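Local coordinates for MexT protein (Pseudomonas aeruginosa, PDB 6L33) that activates transcription of the MexEF-OprN efflux pump as a LysR-type regulator that probably binds DNA, seen here through its regulatory domain, at the interface of chains A and B. Residues are numbered along the deposited sequence; one frame, centred on the assembly and turned at random. Chains: chain A/B, MexT protein.

The interface of chains A and B. Residues chain A 132-134, 143, 149; chain B 23-24, 27, 31, 39.
B:Leu27, on helix 18-33 of one LysR-type regulatory domain, points its CD1 methyl into the notch between A:Leu132 of strand 129-134 and A:Leu143 of helix 140-144 in its two-fold partner, a pairing consistent with the antiparallel side-by-side dimers of LysR-type regulatory domains; the two-fold repeats the contact with the chains exchanged. A chi1 of -101°, well off a staggered value, carries CG and its two methyls towards chain A. CB and CG stay more than 4.2 Å from the chain A residues described here, and the methyls make the contact. CD1 meets A:Leu132 CD2 at 3.5 Å and A:Leu143 CD1 at 3.6 Å, while CD2 lies 4.1 Å from A:Leu132 CD1. The two side chains B:Leu27 and A:Leu143 meet at about a right angle; A:Leu143, with CG anti to its backbone N (chi1 -175°), presents the same CD1 to B:Leu23 CD2. The other methyl of B:Leu23, CD1, touches A:Val134 CG1 at 3.7 Å.

At the far flank, A:Ile149 and B:Arg31 meet tip to tip: CD1 of the isoleucine stands 3.5 Å above one face of the guanidinium. The opposite face has the carbonyl O of B:Leu27 over it, both contacts being offset towards the rim, and B:Leu27 CD1 lies in plane at the edge. A water between B:Arg31 NH2 and A:Leu143 O may bridge the chains, but its short distance to NH2 makes that link doubtful.

Backbone evidence is firmer: A:Leu132 and B:Leu39 form a parallel beta bridge, and A:Ala133 N donates to B:Leu39 O at 3.0 Å.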
loop_
_atom_site.group_PDB
_atom_site.type_symbol
_atom_site.label_atom_id
_atom_site.label_comp_id
_atom_site.label_asym_id
_atom_site.label_seq_id
_atom_site.Cartn_x
_atom_site.Cartn_y
_atom_site.Cartn_z
ATOM N N LEU A 132 -13.662 1.282 -11.202
ATOM C CA LEU A 132 -12.900 1.793 -10.072
ATOM C C LEU A 132 -11.476 1.257 -10.133
ATOM O O LEU A 132 -11.261 0.104 -10.513
ATOM C CB LEU A 132 -13.561 1.390 -8.748
ATOM C CG LEU A 132 -12.685 1.369 -7.494
ATOM C CD1 LEU A 132 -12.496 2.782 -6.967
ATOM C CD2 LEU A 132 -13.277 0.460 -6.431
ATOM N N ALA A 133 -10.512 2.100 -9.753
ATOM C CA ALA A 133 -9.112 1.706 -9.640
ATOM C C ALA A 133 -8.575 2.164 -8.290
ATOM O O ALA A 133 -8.590 3.361 -7.988
ATOM C CB ALA A 133 -8.272 2.295 -10.778
ATOM N N VAL A 134 -8.100 1.219 -7.490
ATOM C CA VAL A 134 -7.535 1.516 -6.175
ATOM C C VAL A 134 -6.105 0.998 -6.158
ATOM O O VAL A 134 -5.731 0.135 -6.972
ATOM C CB VAL A 134 -8.382 0.904 -5.034
ATOM C CG1 VAL A 134 -9.773 1.506 -5.024
ATOM C CG2 VAL A 134 -8.445 -0.609 -5.162
ATOM N N LEU A 143 -14.702 -2.750 0.744
ATOM C CA LEU A 143 -14.912 -1.941 -0.451
ATOM C C LEU A 143 -15.997 -2.526 -1.349
ATOM O O LEU A 143 -16.816 -1.782 -1.899
ATOM C CB LEU A 143 -13.600 -1.804 -1.224
ATOM C CG LEU A 143 -13.663 -0.882 -2.440
ATOM C CD1 LEU A 143 -14.348 0.414 -2.052
ATOM C CD2 LEU A 143 -12.275 -0.618 -3.000
ATOM N N ILE A 149 -19.776 -5.361 -7.547
ATOM C CA ILE A 149 -18.432 -5.171 -8.076
ATOM C C ILE A 149 -17.571 -6.372 -7.711
ATOM O O ILE A 149 -17.595 -6.852 -6.570
ATOM C CB ILE A 149 -17.825 -3.866 -7.539
ATOM C CG1 ILE A 149 -18.783 -2.698 -7.777
ATOM C CG2 ILE A 149 -16.474 -3.596 -8.184
ATOM C CD1 ILE A 149 -18.263 -1.367 -7.280
ATOM N N LEU B 23 -13.117 5.740 1.496
ATOM C CA LEU B 23 -13.478 5.236 0.172
ATOM C C LEU B 23 -14.843 4.554 0.125
ATOM O O LEU B 23 -15.627 4.875 -0.786
ATOM C CB LEU B 23 -12.363 4.309 -0.332
ATOM C CG LEU B 23 -12.029 4.263 -1.825
ATOM C CD1 LEU B 23 -10.811 3.407 -2.077
ATOM C CD2 LEU B 23 -13.181 3.714 -2.602
ATOM N N PRO B 24 -15.191 3.623 1.017
ATOM C CA PRO B 24 -16.461 2.884 0.855
ATOM C C PRO B 24 -17.678 3.799 0.866
ATOM O O PRO B 24 -18.509 3.711 -0.051
ATOM C CB PRO B 24 -16.462 1.907 2.042
ATOM C CG PRO B 24 -15.024 1.696 2.333
ATOM C CD PRO B 24 -14.367 3.029 2.089
ATOM N N LEU B 27 -17.553 6.096 -2.466
ATOM C CA LEU B 27 -17.899 5.411 -3.709
ATOM C C LEU B 27 -19.405 5.293 -3.894
ATOM O O LEU B 27 -19.916 5.443 -5.010
ATOM C CB LEU B 27 -17.267 4.021 -3.732
ATOM C CG LEU B 27 -15.992 3.834 -4.548
ATOM C CD1 LEU B 27 -15.732 2.357 -4.739
ATOM C CD2 LEU B 27 -16.061 4.549 -5.887
ATOM N N ARG B 31 -21.548 6.920 -7.134
ATOM C CA ARG B 31 -22.267 5.936 -7.935
ATOM C C ARG B 31 -23.750 6.274 -8.029
ATOM O O ARG B 31 -24.341 6.214 -9.114
ATOM C CB ARG B 31 -22.070 4.546 -7.332
ATOM C CG ARG B 31 -22.579 3.396 -8.179
ATOM C CD ARG B 31 -22.159 2.078 -7.554
ATOM N NE ARG B 31 -20.764 2.122 -7.125
ATOM C CZ ARG B 31 -20.309 1.584 -5.998
ATOM N NH1 ARG B 31 -21.140 0.957 -5.177
ATOM N NH2 ARG B 31 -19.023 1.676 -5.690
ATOM N N LEU B 39 -13.571 6.439 -10.946
ATOM C CA LEU B 39 -12.646 6.958 -9.947
ATOM C C LEU B 39 -11.343 6.172 -9.979
ATOM O O LEU B 39 -11.352 4.940 -9.891
ATOM C CB LEU B 39 -13.263 6.893 -8.549
ATOM C CG LEU B 39 -12.462 7.573 -7.438
ATOM C CD1 LEU B 39 -12.300 9.055 -7.732
ATOM C CD2 LEU B 39 -13.126 7.362 -6.085
HETATM O O HOH W 1 -17.976 0.290 -4.019
#